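Side-chain contacts in malonyl-CoA-[acyl-carrier-protein] transacylase (PDB 3TQE), which probably catalyses transfer of the malonyl group from malonyl-CoA to holo-acyl-carrier protein, supplying malonyl-ACP for fatty acid synthesis: residues A24-Q29 with V75-C80; E58-T63 with Q67-T72; Q161-N166 with V172-S177; E297-T302 with I311-H316. All coordinates share one frame; numbering follows the deposited sequence.

Contact 1 of 4, residues A24-Q29 with V75-C80; sequences AELGLQ and VAIFRC. With EDO (1,2-ethanediol), chain D.
L26 reaches across from helix 24-29 and sets one methyl, CD2, against two residues of helix 63-83 that lie a turn apart. L26 CD2 stands 3.8 Å from I77 CG1 and 3.7 Å from C80 SG. The leucine branch point joins in, with L26 CG 3.9 Å from C80 SG. The L26 and I77 side chains meet at about a right angle, CD2 touching the flank of the isoleucine chain. L26 turns CG away from its own backbone N (chi1 -164°), which sends the isobutyl group outward to the long helix. With no hydrogen bond between the segments, the contact is wholly apolar. It joins the short helix 24-29, which follows the first strand of the alpha/beta core, to the long helix 63-83 of the acyltransferase domain. Helix 31-44 closes the next layer through V33, which touches both L26 and C80, and through I32, which lies on C80. From helix 304-313, T304 lies on L26 and I307 on C80. R79 points elsewhere, and its extended chain grips an ethanediol probably taken up from the crystallisation liquor. R79 NE donates to EDO O1 at 2.8 Å (167°) and R79 NH2 to EDO O2 at 2.8 Å (170°), so the diol lies along one edge of the guanidinium. The third nitrogen, NH1, is bonded to Q39 and T36 of helix 31-44, fixing the rotation of the group. F78 approaches the same diol, its CD2 4.1 Å from EDO C1.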
loop_
_atom_site.group_PDB
_atom_site.type_symbol
_atom_site.label_atom_id
_atom_site.label_comp_id
_atom_site.label_asym_id
_atom_site.label_seq_id
_atom_site.Cartn_x
_atom_site.Cartn_y
_atom_site.Cartn_z
ATOM N N ALA A 24 15.569 -11.114 -2.490
ATOM C CA ALA A 24 16.921 -11.643 -2.546
ATOM C C ALA A 24 17.261 -12.234 -3.922
ATOM O O ALA A 24 18.321 -11.983 -4.495
ATOM C CB ALA A 24 17.137 -12.680 -1.456
ATOM N N GLU A 25 16.326 -12.983 -4.480
ATOM C CA GLU A 25 16.559 -13.586 -5.788
ATOM C C GLU A 25 16.676 -12.535 -6.869
ATOM O O GLU A 25 17.623 -12.532 -7.647
ATOM C CB GLU A 25 15.465 -14.568 -6.115
ATOM C CG GLU A 25 15.668 -15.230 -7.439
ATOM C CD GLU A 25 14.702 -16.367 -7.694
ATOM O OE1 GLU A 25 13.844 -16.672 -6.827
ATOM O OE2 GLU A 25 14.843 -16.995 -8.771
ATOM N N LEU A 26 15.718 -11.612 -6.911
ATOM C CA LEU A 26 15.771 -10.577 -7.907
ATOM C C LEU A 26 17.031 -9.750 -7.751
ATOM O O LEU A 26 17.611 -9.292 -8.719
ATOM C CB LEU A 26 14.532 -9.707 -7.802
ATOM C CG LEU A 26 14.261 -8.839 -8.981
ATOM C CD1 LEU A 26 13.925 -9.652 -10.248
ATOM C CD2 LEU A 26 13.083 -7.926 -8.621
ATOM N N GLY A 27 17.453 -9.551 -6.511
ATOM C CA GLY A 27 18.687 -8.819 -6.240
ATOM C C GLY A 27 19.951 -9.480 -6.758
ATOM O O GLY A 27 20.913 -8.800 -7.107
ATOM N N LEU A 28 19.946 -10.801 -6.817
ATOM C CA LEU A 28 21.041 -11.515 -7.453
ATOM C C LEU A 28 20.994 -11.386 -8.961
ATOM O O LEU A 28 22.008 -11.275 -9.632
ATOM C CB LEU A 28 20.981 -12.981 -7.070
ATOM C CG LEU A 28 21.266 -13.334 -5.639
ATOM C CD1 LEU A 28 20.901 -14.798 -5.385
ATOM C CD2 LEU A 28 22.732 -13.059 -5.338
ATOM N N GLN A 29 19.794 -11.414 -9.503
ATOM C CA GLN A 29 19.591 -11.436 -10.934
ATOM C C GLN A 29 19.748 -10.118 -11.619
ATOM O O GLN A 29 20.168 -10.057 -12.767
ATOM C CB GLN A 29 18.184 -11.949 -11.219
ATOM C CG GLN A 29 17.933 -13.359 -10.801
ATOM C CD GLN A 29 16.526 -13.831 -11.086
ATOM O OE1 GLN A 29 16.304 -15.037 -11.375
ATOM N NE2 GLN A 29 15.570 -12.928 -10.982
ATOM N N VAL A 75 9.616 0.003 -5.935
ATOM C CA VAL A 75 10.248 0.736 -7.008
ATOM C C VAL A 75 11.309 -0.119 -7.700
ATOM O O VAL A 75 11.448 -0.091 -8.907
ATOM C CB VAL A 75 10.842 2.024 -6.485
ATOM C CG1 VAL A 75 11.746 2.657 -7.508
ATOM C CG2 VAL A 75 9.714 2.958 -6.078
ATOM N N ALA A 76 12.053 -0.897 -6.934
ATOM C CA ALA A 76 13.042 -1.806 -7.533
ATOM C C ALA A 76 12.385 -2.744 -8.517
ATOM O O ALA A 76 12.927 -2.995 -9.600
ATOM C CB ALA A 76 13.781 -2.568 -6.451
ATOM N N ILE A 77 11.245 -3.288 -8.136
ATOM C CA ILE A 77 10.545 -4.227 -9.026
ATOM C C ILE A 77 10.039 -3.512 -10.254
ATOM O O ILE A 77 10.148 -4.019 -11.369
ATOM C CB ILE A 77 9.443 -4.970 -8.289
ATOM C CG1 ILE A 77 10.105 -5.956 -7.321
ATOM C CG2 ILE A 77 8.487 -5.662 -9.265
ATOM C CD1 ILE A 77 9.176 -6.555 -6.320
ATOM N N PHE A 78 9.505 -2.312 -10.083
ATOM C CA PHE A 78 9.121 -1.552 -11.251
ATOM C C PHE A 78 10.262 -1.316 -12.192
ATOM O O PHE A 78 10.119 -1.413 -13.408
ATOM C CB PHE A 78 8.540 -0.227 -10.813
ATOM C CG PHE A 78 8.100 0.627 -11.939
ATOM C CD1 PHE A 78 6.891 0.402 -12.535
ATOM C CD2 PHE A 78 8.909 1.628 -12.427
ATOM C CE1 PHE A 78 6.486 1.180 -13.594
ATOM C CE2 PHE A 78 8.488 2.411 -13.485
ATOM C CZ PHE A 78 7.305 2.165 -14.050
ATOM N N ARG A 79 11.422 -1.014 -11.642
ATOM C CA ARG A 79 12.573 -0.759 -12.474
ATOM C C ARG A 79 13.040 -2.015 -13.190
ATOM O O ARG A 79 13.543 -1.932 -14.301
ATOM C CB ARG A 79 13.680 -0.206 -11.626
ATOM C CG ARG A 79 13.412 1.215 -11.189
ATOM C CD ARG A 79 14.457 1.756 -10.297
ATOM N NE ARG A 79 14.221 3.158 -10.051
ATOM C CZ ARG A 79 15.027 3.919 -9.322
ATOM N NH1 ARG A 79 16.114 3.396 -8.753
ATOM N NH2 ARG A 79 14.767 5.214 -9.193
ATOM N N CYS A 80 12.889 -3.152 -12.553
ATOM C CA CYS A 80 13.204 -4.426 -13.209
ATOM C C CYS A 80 12.215 -4.712 -14.345
ATOM O O CYS A 80 12.603 -5.151 -15.401
ATOM C CB CYS A 80 13.162 -5.568 -12.221
ATOM S SG CYS A 80 14.531 -5.566 -11.073
HETATM C C1 EDO D . 10.975 4.909 -10.969
HETATM O O1 EDO D . 12.060 4.189 -11.520
HETATM C C2 EDO D . 11.321 6.389 -10.967
HETATM O O2 EDO D . 12.597 6.622 -10.339
#

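Contact 2 of 4, residues E58-T63 with Q67-T72; sequences ERLDQT and QPALLT
T63 and Q67 meet backbone to backbone at the start of helix 63-83, where Q67 N donates to T63 O at 3.1 Å, nearly straight at 166°. The same carbonyl oxygen is covered by the glutamine chain, Q67 CG lying 3.4 Å from T63 O. With CG anti to its own carbonyl carbon (chi1 -64°), the Q67 chain runs alongside T63 before its amide turns off to R121. In the conformer given, T63 OG1 bonds to G122 O, so there both polar side chains have partners on helix 111-128. The second tight point is apolar: L60 CD1 lies 3.8 Å from A69 CB, and V52 of helix 48-54 touches both residues. Between these two points, at P68, the helix is kinked, since the ring nitrogen can make no bond to the turn before. P68 O then takes two donors from T72, OG1 at 2.7 Å and N at 3.0 Å, arriving from opposite faces of the carbonyl plane. The outer side is looser. E58 is exposed there, and R59, modelled in two conformers, makes a bond to Q62 OE1 that is weak and doubtful. Q62 holds the N-cap position, and T66 OG1 bonds back to L60 O across the turn between the helices. The Q67 side chain lies about 7 Å from that of S96 and about 4 Å from a bound glycine. R121 lines that glycine pocket, and the arginine so placed in the FabD family receives the malonyl carboxylate, so Q67 is probably a second-shell residue of the substrate site.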
loop_
_atom_site.group_PDB
_atom_site.type_symbol
_atom_site.label_atom_id
_atom_site.label_comp_id
_atom_site.label_asym_id
_atom_site.label_seq_id
_atom_site.Cartn_x
_atom_site.Cartn_y
_atom_site.Cartn_z
ATOM N N GLU A 58 12.134 -7.754 13.931
ATOM C CA GLU A 58 11.489 -6.730 14.744
ATOM C C GLU A 58 11.803 -5.338 14.212
ATOM O O GLU A 58 10.970 -4.430 14.296
ATOM C CB GLU A 58 11.928 -6.854 16.221
ATOM C CG GLU A 58 13.421 -6.592 16.483
ATOM C CD GLU A 58 13.961 -7.316 17.720
ATOM O OE1 GLU A 58 13.409 -7.113 18.827
ATOM O OE2 GLU A 58 14.949 -8.076 17.586
ATOM N N ARG A 59 13.004 -5.175 13.680
ATOM C CA ARG A 59 13.507 -3.911 13.137
ATOM C C ARG A 59 12.732 -3.597 11.857
ATOM O O ARG A 59 12.110 -2.531 11.675
ATOM C CB ARG A 59 15.012 -4.087 12.841
ATOM C CG ARG A 59 15.889 -2.859 12.769
ATOM C CD ARG A 59 16.807 -2.770 14.020
ATOM N NE ARG A 59 16.002 -2.254 15.115
ATOM C CZ ARG A 59 15.751 -2.876 16.259
ATOM N NH1 ARG A 59 16.308 -4.044 16.552
ATOM N NH2 ARG A 59 14.961 -2.286 17.136
ATOM N N LEU A 60 12.746 -4.554 10.950
ATOM C CA LEU A 60 12.065 -4.370 9.686
ATOM C C LEU A 60 10.601 -4.070 9.871
ATOM O O LEU A 60 10.033 -3.320 9.092
ATOM C CB LEU A 60 12.226 -5.603 8.799
ATOM C CG LEU A 60 11.537 -5.554 7.430
ATOM C CD1 LEU A 60 12.045 -4.367 6.622
ATOM C CD2 LEU A 60 11.822 -6.854 6.693
ATOM N N ASP A 61 9.992 -4.623 10.914
ATOM C CA ASP A 61 8.576 -4.454 11.143
ATOM C C ASP A 61 8.197 -3.132 11.829
ATOM O O ASP A 61 7.021 -2.813 11.966
ATOM C CB ASP A 61 8.032 -5.641 11.929
ATOM C CG ASP A 61 7.913 -6.914 11.085
ATOM O OD1 ASP A 61 7.885 -6.854 9.824
ATOM O OD2 ASP A 61 7.811 -7.995 11.698
ATOM N N GLN A 62 9.183 -2.357 12.240
ATOM C CA GLN A 62 8.932 -1.039 12.801
ATOM C C GLN A 62 8.638 -0.116 11.638
ATOM O O GLN A 62 9.372 -0.106 10.685
ATOM C CB GLN A 62 10.147 -0.562 13.625
ATOM C CG GLN A 62 10.271 -1.390 14.910
ATOM C CD GLN A 62 11.460 -1.071 15.815
ATOM O OE1 GLN A 62 12.536 -0.687 15.365
ATOM N NE2 GLN A 62 11.258 -1.255 17.125
ATOM N N THR A 63 7.602 0.699 11.749
ATOM C CA THR A 63 7.039 1.504 10.667
ATOM C C THR A 63 8.070 2.375 9.964
ATOM O O THR A 63 8.071 2.562 8.763
ATOM C CB THR A 63 5.882 2.399 11.256
ATOM O OG1 THR A 63 6.416 3.536 11.918
ATOM C CG2 THR A 63 5.080 1.628 12.284
ATOM N N GLN A 67 8.292 1.303 5.962
ATOM C CA GLN A 67 7.838 2.145 4.889
ATOM C C GLN A 67 8.890 2.393 3.800
ATOM O O GLN A 67 8.631 2.151 2.634
ATOM C CB GLN A 67 7.177 3.416 5.387
ATOM C CG GLN A 67 5.911 3.065 6.170
ATOM C CD GLN A 67 4.967 4.204 6.409
ATOM O OE1 GLN A 67 4.847 5.114 5.592
ATOM N NE2 GLN A 67 4.221 4.117 7.512
ATOM N N PRO A 68 10.083 2.856 4.156
ATOM C CA PRO A 68 11.084 3.008 3.108
ATOM C C PRO A 68 11.508 1.669 2.492
ATOM O O PRO A 68 11.826 1.625 1.316
ATOM C CB PRO A 68 12.255 3.709 3.804
ATOM C CG PRO A 68 11.997 3.560 5.238
ATOM C CD PRO A 68 10.526 3.424 5.431
ATOM N N ALA A 69 11.488 0.589 3.261
ATOM C CA ALA A 69 11.858 -0.722 2.746
ATOM C C ALA A 69 10.903 -1.116 1.632
ATOM O O ALA A 69 11.317 -1.567 0.576
ATOM C CB ALA A 69 11.829 -1.751 3.842
ATOM N N LEU A 70 9.610 -0.966 1.892
ATOM C CA LEU A 70 8.623 -1.391 0.909
ATOM C C LEU A 70 8.567 -0.451 -0.273
ATOM O O LEU A 70 8.403 -0.878 -1.422
ATOM C CB LEU A 70 7.272 -1.512 1.549
ATOM C CG LEU A 70 7.108 -2.802 2.317
ATOM C CD1 LEU A 70 5.779 -2.723 3.063
ATOM C CD2 LEU A 70 7.172 -4.036 1.398
ATOM N N LEU A 71 8.706 0.848 -0.033
ATOM C CA LEU A 71 8.748 1.761 -1.165
ATOM C C LEU A 71 9.894 1.374 -2.088
ATOM O O LEU A 71 9.755 1.312 -3.316
ATOM C CB LEU A 71 8.910 3.203 -0.697
ATOM C CG LEU A 71 9.174 4.209 -1.794
ATOM C CD1 LEU A 71 7.946 4.316 -2.659
ATOM C CD2 LEU A 71 9.605 5.550 -1.216
ATOM N N THR A 72 11.038 1.087 -1.499
ATOM C CA THR A 72 12.240 0.753 -2.263
ATOM C C THR A 72 12.051 -0.567 -3.001
ATOM O O THR A 72 12.399 -0.673 -4.162
ATOM C CB THR A 72 13.458 0.747 -1.338
ATOM O OG1 THR A 72 13.589 2.030 -0.741
ATOM C CG2 THR A 72 14.733 0.434 -2.113
#

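Contact 3 of 4, residues Q161-N166 with V172-S177; sequences QPANLN and VISGHS
The N166 amide meets V172 through ND2, 3.7 Å from the valine methyl CG2, the two side chains running at a slant to each other. On the other side of its amide, N166 OD1 accepts a bond from H95. The peptide planes carry the rest. V172 O takes two donors: A163 N, lying in the carbonyl plane at 2.7 Å, and N164 N, tilted 29° from it at 3.0 Å. Two residues thus face one, a classic beta bulge. V172 N returns a bond to N164 O at 2.9 Å, and the side chains of N164 and V172 lie side by side, CB to CB 3.9 Å. Beyond the bulge Q161 and S174 form an antiparallel hydrogen-bonded pair with bonds both ways. A163 CB lies close to S174 CB, 3.4 Å in the conformer given. In that conformer S174 OG bonds to S204 O, next to H205, a predicted active-site residue whose side chain also lies beside N164. The hairpin sits inside a mixed sheet, with strand 134-140 beyond 170-174 and strand 259-260 beyond 160-167. Helices 144-155 and 177-189 pack on the I173 face, and M136 touches A163, V172 and S174.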
loop_
_atom_site.group_PDB
_atom_site.type_symbol
_atom_site.label_atom_id
_atom_site.label_comp_id
_atom_site.label_asym_id
_atom_site.label_seq_id
_atom_site.Cartn_x
_atom_site.Cartn_y
_atom_site.Cartn_z
ATOM N N GLN A 161 -13.256 2.847 13.483
ATOM C CA GLN A 161 -13.916 2.934 12.209
ATOM C C GLN A 161 -13.236 2.110 11.160
ATOM O O GLN A 161 -12.100 1.729 11.330
ATOM C CB GLN A 161 -13.982 4.366 11.735
ATOM C CG GLN A 161 -12.714 5.115 11.691
ATOM C CD GLN A 161 -12.998 6.622 11.549
ATOM O OE1 GLN A 161 -13.496 7.279 12.481
ATOM N NE2 GLN A 161 -12.703 7.153 10.403
ATOM N N PRO A 162 -13.934 1.860 10.046
ATOM C CA PRO A 162 -13.295 1.220 8.913
ATOM C C PRO A 162 -12.078 2.018 8.443
ATOM O O PRO A 162 -12.122 3.236 8.368
ATOM C CB PRO A 162 -14.414 1.177 7.861
ATOM C CG PRO A 162 -15.692 1.161 8.671
ATOM C CD PRO A 162 -15.371 2.086 9.808
ATOM N N ALA A 163 -11.014 1.292 8.180
ATOM C CA ALA A 163 -9.700 1.838 7.877
ATOM C C ALA A 163 -9.205 1.335 6.539
ATOM O O ALA A 163 -8.644 2.102 5.762
ATOM C CB ALA A 163 -8.728 1.481 8.947
ATOM N N ASN A 164 -9.343 0.042 6.270
ATOM C CA ASN A 164 -8.984 -0.473 4.952
ATOM C C ASN A 164 -10.166 -1.245 4.424
ATOM O O ASN A 164 -10.585 -2.229 5.046
ATOM C CB ASN A 164 -7.824 -1.462 4.969
ATOM C CG ASN A 164 -6.502 -0.897 5.391
ATOM O OD1 ASN A 164 -6.266 0.297 5.414
ATOM N ND2 ASN A 164 -5.575 -1.822 5.675
ATOM N N LEU A 165 -10.712 -0.806 3.302
ATOM C CA LEU A 165 -11.811 -1.514 2.666
ATOM C C LEU A 165 -11.179 -2.429 1.627
ATOM O O LEU A 165 -10.946 -2.018 0.473
ATOM C CB LEU A 165 -12.773 -0.500 2.074
ATOM C CG LEU A 165 -13.251 0.599 3.028
ATOM C CD1 LEU A 165 -14.171 1.582 2.367
ATOM C CD2 LEU A 165 -13.938 -0.019 4.246
ATOM N N ASN A 166 -10.817 -3.633 2.042
ATOM C CA ASN A 166 -9.858 -4.443 1.299
ATOM C C ASN A 166 -10.457 -5.359 0.281
ATOM O O ASN A 166 -9.936 -5.491 -0.832
ATOM C CB ASN A 166 -8.957 -5.232 2.233
ATOM C CG ASN A 166 -7.879 -4.398 2.794
ATOM O OD1 ASN A 166 -7.606 -3.308 2.284
ATOM N ND2 ASN A 166 -7.244 -4.873 3.839
ATOM N N VAL A 172 -10.585 -3.863 7.409
ATOM C CA VAL A 172 -9.781 -3.598 8.607
ATOM C C VAL A 172 -10.315 -2.345 9.257
ATOM O O VAL A 172 -10.605 -1.365 8.588
ATOM C CB VAL A 172 -8.301 -3.413 8.267
ATOM C CG1 VAL A 172 -7.492 -3.116 9.503
ATOM C CG2 VAL A 172 -7.766 -4.649 7.545
ATOM N N ILE A 173 -10.522 -2.431 10.567
ATOM C CA ILE A 173 -10.906 -1.292 11.371
ATOM C C ILE A 173 -9.722 -0.796 12.181
ATOM O O ILE A 173 -8.756 -1.507 12.394
ATOM C CB ILE A 173 -12.108 -1.620 12.285
ATOM C CG1 ILE A 173 -11.766 -2.692 13.328
ATOM C CG2 ILE A 173 -13.300 -2.026 11.409
ATOM C CD1 ILE A 173 -12.850 -2.874 14.446
ATOM N N SER A 174 -9.808 0.442 12.610
ATOM C CA SER A 174 -8.740 1.111 13.296
ATOM C C SER A 174 -9.305 2.044 14.346
ATOM O O SER A 174 -10.384 2.580 14.160
ATOM C CB SER A 174 -7.982 1.934 12.263
ATOM O OG SER A 174 -6.826 2.452 12.829
ATOM N N GLY A 175 -8.553 2.260 15.410
ATOM C CA GLY A 175 -8.921 3.253 16.395
ATOM C C GLY A 175 -8.280 2.963 17.726
ATOM O O GLY A 175 -7.221 2.356 17.819
ATOM N N HIS A 176 -8.942 3.416 18.764
ATOM C CA HIS A 176 -8.474 3.111 20.089
ATOM C C HIS A 176 -8.536 1.632 20.357
ATOM O O HIS A 176 -9.489 0.970 19.943
ATOM C CB HIS A 176 -9.321 3.818 21.117
ATOM C CG HIS A 176 -9.104 5.284 21.135
ATOM N ND1 HIS A 176 -10.050 6.184 20.704
ATOM C CD2 HIS A 176 -8.032 6.011 21.529
ATOM C CE1 HIS A 176 -9.569 7.407 20.840
ATOM N NE2 HIS A 176 -8.356 7.329 21.361
ATOM N N SER A 177 -7.556 1.131 21.087
ATOM C CA SER A 177 -7.425 -0.297 21.263
ATOM C C SER A 177 -8.659 -0.908 21.902
ATOM O O SER A 177 -9.121 -1.950 21.478
ATOM C CB SER A 177 -6.203 -0.655 22.077
ATOM O OG SER A 177 -6.177 0.070 23.229
#

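Contact 4 of 4, residues E297-T302 with I311-H316; sequences EILPLT and IKRLTH
R313 and E297 hold each other through a salt bridge in which one carboxylate oxygen takes two bonds. R313 NE donates to E297 OE1 at 2.7 Å and R313 NH2 to the same atom at 3.1 Å, the first nearly straight (163°) and the second more bent. OE1 lies in the guanidinium plane, at the edge that NE and NH2 share. The carboxylate is turned out of that plane by 54°: NE reaches OE1 from above the carboxylate plane, while NH2 approaches OE1 almost in line with its bond to CD. Glutamate and arginine get there differently. E297 is extended, whereas R313 bends sharply at its second torsion (chi2 -96°), laying the guanidinium beside the glutamate. L299, two residues on and on the same side of the strand, places CD1 4.1 Å from R313 CD, crossing the aliphatic part of the arginine at about a right angle. Strand 297-300 is an outermost strand of the parallel four-stranded sheet, and the chain passes from it into helix 304-313, which packs back on it, A310 touching L299. Strand 275-278 lies on the inner side, V275 against E297 and M277 against L299. The C-terminal end lies close by. H316 OXT is 3.8 Å from R313 NH1, a long pairing of charges well out of the guanidinium plane. H316 ND1 donates to K312 O at 3.1 Å, and T315 N reaches that oxygen from the opposite face. K312 CE lies 3.9 Å above the centre of the H316 ring.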
loop_
_atom_site.group_PDB
_atom_site.type_symbol
_atom_site.label_atom_id
_atom_site.label_comp_id
_atom_site.label_asym_id
_atom_site.label_seq_id
_atom_site.Cartn_x
_atom_site.Cartn_y
_atom_site.Cartn_z
ATOM N N GLU A 297 -6.902 -11.528 -13.149
ATOM C CA GLU A 297 -5.623 -12.187 -13.145
ATOM C C GLU A 297 -4.619 -11.260 -12.486
ATOM O O GLU A 297 -4.563 -10.107 -12.843
ATOM C CB GLU A 297 -5.215 -12.430 -14.584
ATOM C CG GLU A 297 -3.879 -13.086 -14.757
ATOM C CD GLU A 297 -3.599 -13.535 -16.185
ATOM O OE1 GLU A 297 -4.334 -13.145 -17.107
ATOM O OE2 GLU A 297 -2.629 -14.296 -16.384
ATOM N N ILE A 298 -3.864 -11.757 -11.511
ATOM C CA ILE A 298 -2.845 -10.953 -10.845
ATOM C C ILE A 298 -1.540 -11.696 -10.984
ATOM O O ILE A 298 -1.423 -12.874 -10.607
ATOM C CB ILE A 298 -3.145 -10.684 -9.350
ATOM C CG1 ILE A 298 -4.580 -10.192 -9.168
ATOM C CG2 ILE A 298 -2.152 -9.645 -8.784
ATOM C CD1 ILE A 298 -5.567 -11.273 -8.808
ATOM N N LEU A 299 -0.568 -11.023 -11.561
ATOM C CA LEU A 299 0.702 -11.628 -11.842
ATOM C C LEU A 299 1.765 -11.114 -10.898
ATOM O O LEU A 299 1.884 -9.926 -10.682
ATOM C CB LEU A 299 1.099 -11.301 -13.261
ATOM C CG LEU A 299 0.118 -11.854 -14.309
ATOM C CD1 LEU A 299 0.259 -11.052 -15.602
ATOM C CD2 LEU A 299 0.408 -13.296 -14.520
ATOM N N PRO A 300 2.534 -12.023 -10.302
ATOM C CA PRO A 300 3.642 -11.630 -9.473
ATOM C C PRO A 300 4.851 -11.233 -10.298
ATOM O O PRO A 300 5.015 -11.663 -11.447
ATOM C CB PRO A 300 3.950 -12.894 -8.694
ATOM C CG PRO A 300 3.598 -13.956 -9.579
ATOM C CD PRO A 300 2.426 -13.481 -10.400
ATOM N N LEU A 301 5.713 -10.432 -9.700
ATOM C CA LEU A 301 6.851 -9.855 -10.398
ATOM C C LEU A 301 8.151 -9.991 -9.617
ATOM O O LEU A 301 9.031 -9.150 -9.732
ATOM C CB LEU A 301 6.583 -8.391 -10.681
ATOM C CG LEU A 301 5.425 -8.063 -11.620
ATOM C CD1 LEU A 301 5.341 -6.551 -11.747
ATOM C CD2 LEU A 301 5.583 -8.716 -12.993
ATOM N N THR A 302 8.269 -11.033 -8.819
ATOM C CA THR A 302 9.344 -11.087 -7.845
ATOM C C THR A 302 10.599 -11.829 -8.309
ATOM O O THR A 302 11.557 -11.957 -7.549
ATOM C CB THR A 302 8.831 -11.679 -6.559
ATOM O OG1 THR A 302 8.110 -12.875 -6.857
ATOM C CG2 THR A 302 7.927 -10.683 -5.830
ATOM N N ILE A 311 5.251 -10.054 -18.831
ATOM C CA ILE A 311 5.352 -9.245 -20.027
ATOM C C ILE A 311 4.811 -10.012 -21.220
ATOM O O ILE A 311 4.046 -9.487 -22.031
ATOM C CB ILE A 311 6.777 -8.789 -20.270
ATOM C CG1 ILE A 311 7.250 -7.880 -19.132
ATOM C CG2 ILE A 311 6.900 -8.097 -21.613
ATOM C CD1 ILE A 311 8.733 -7.553 -19.165
ATOM N N LYS A 312 5.181 -11.272 -21.310
ATOM C CA LYS A 312 4.739 -12.086 -22.426
ATOM C C LYS A 312 3.217 -12.246 -22.414
ATOM O O LYS A 312 2.585 -12.257 -23.476
ATOM C CB LYS A 312 5.452 -13.441 -22.387
ATOM C CG LYS A 312 5.232 -14.233 -23.640
ATOM C CD LYS A 312 6.040 -15.515 -23.661
ATOM C CE LYS A 312 5.903 -16.173 -25.028
ATOM N NZ LYS A 312 6.607 -17.494 -25.107
ATOM N N ARG A 313 2.618 -12.355 -21.242
ATOM C CA ARG A 313 1.181 -12.533 -21.111
ATOM C C ARG A 313 0.400 -11.412 -21.765
ATOM O O ARG A 313 -0.711 -11.630 -22.260
ATOM C CB ARG A 313 0.794 -12.680 -19.645
ATOM C CG ARG A 313 -0.622 -13.094 -19.462
ATOM C CD ARG A 313 -1.474 -11.906 -19.227
ATOM N NE ARG A 313 -2.890 -12.256 -19.210
ATOM C CZ ARG A 313 -3.736 -12.149 -20.236
ATOM N NH1 ARG A 313 -3.336 -11.719 -21.426
ATOM N NH2 ARG A 313 -5.009 -12.470 -20.048
ATOM N N LEU A 314 0.988 -10.233 -21.842
ATOM C CA LEU A 314 0.281 -9.087 -22.396
ATOM C C LEU A 314 -0.043 -9.269 -23.855
ATOM O O LEU A 314 -1.006 -8.712 -24.326
ATOM C CB LEU A 314 1.099 -7.832 -22.204
ATOM C CG LEU A 314 1.234 -7.423 -20.756
ATOM C CD1 LEU A 314 2.132 -6.207 -20.704
ATOM C CD2 LEU A 314 -0.125 -7.142 -20.087
ATOM N N THR A 315 0.723 -10.076 -24.571
ATOM C CA THR A 315 0.438 -10.269 -25.997
ATOM C C THR A 315 0.209 -11.712 -26.390
ATOM O O THR A 315 0.163 -12.035 -27.599
ATOM C CB THR A 315 1.554 -9.681 -26.826
ATOM O OG1 THR A 315 2.803 -10.246 -26.403
ATOM C CG2 THR A 315 1.575 -8.167 -26.662
ATOM N N HIS A 316 0.004 -12.577 -25.406
ATOM C CA HIS A 316 -0.126 -14.017 -25.656
ATOM C C HIS A 316 -1.274 -14.651 -24.885
ATOM O O HIS A 316 -1.525 -15.863 -25.035
ATOM C CB HIS A 316 1.176 -14.729 -25.308
ATOM C CG HIS A 316 2.263 -14.514 -26.309
ATOM N ND1 HIS A 316 3.118 -13.435 -26.260
ATOM C CD2 HIS A 316 2.636 -15.243 -27.388
ATOM C CE1 HIS A 316 3.974 -13.508 -27.264
ATOM N NE2 HIS A 316 3.704 -14.596 -27.963
ATOM O OXT HIS A 316 -1.992 -13.998 -24.120
#

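Along the chain, contact 2 is nested within the loop closed by contact 1, and contacts 3 and 4 follow in series. Contacts 1 and 2 both use helix 63-83, with centres about 17 Å apart. Contact 4 touches contact 1: I77 CG2 packs 3.6 Å from L301 O, and L26 CB 3.7 Å from T302 O, so the two helices pack against the loop that follows the edge strand 297-300. Contact 3, in the mixed sheet, has its centre about 32 Å from those of contacts 1 and 4, across the chain's centre. Contacts 2 and 3 approach the predicted S96-H205 site, consistent with a cleft between the larger alpha/beta part and the smaller subdomain.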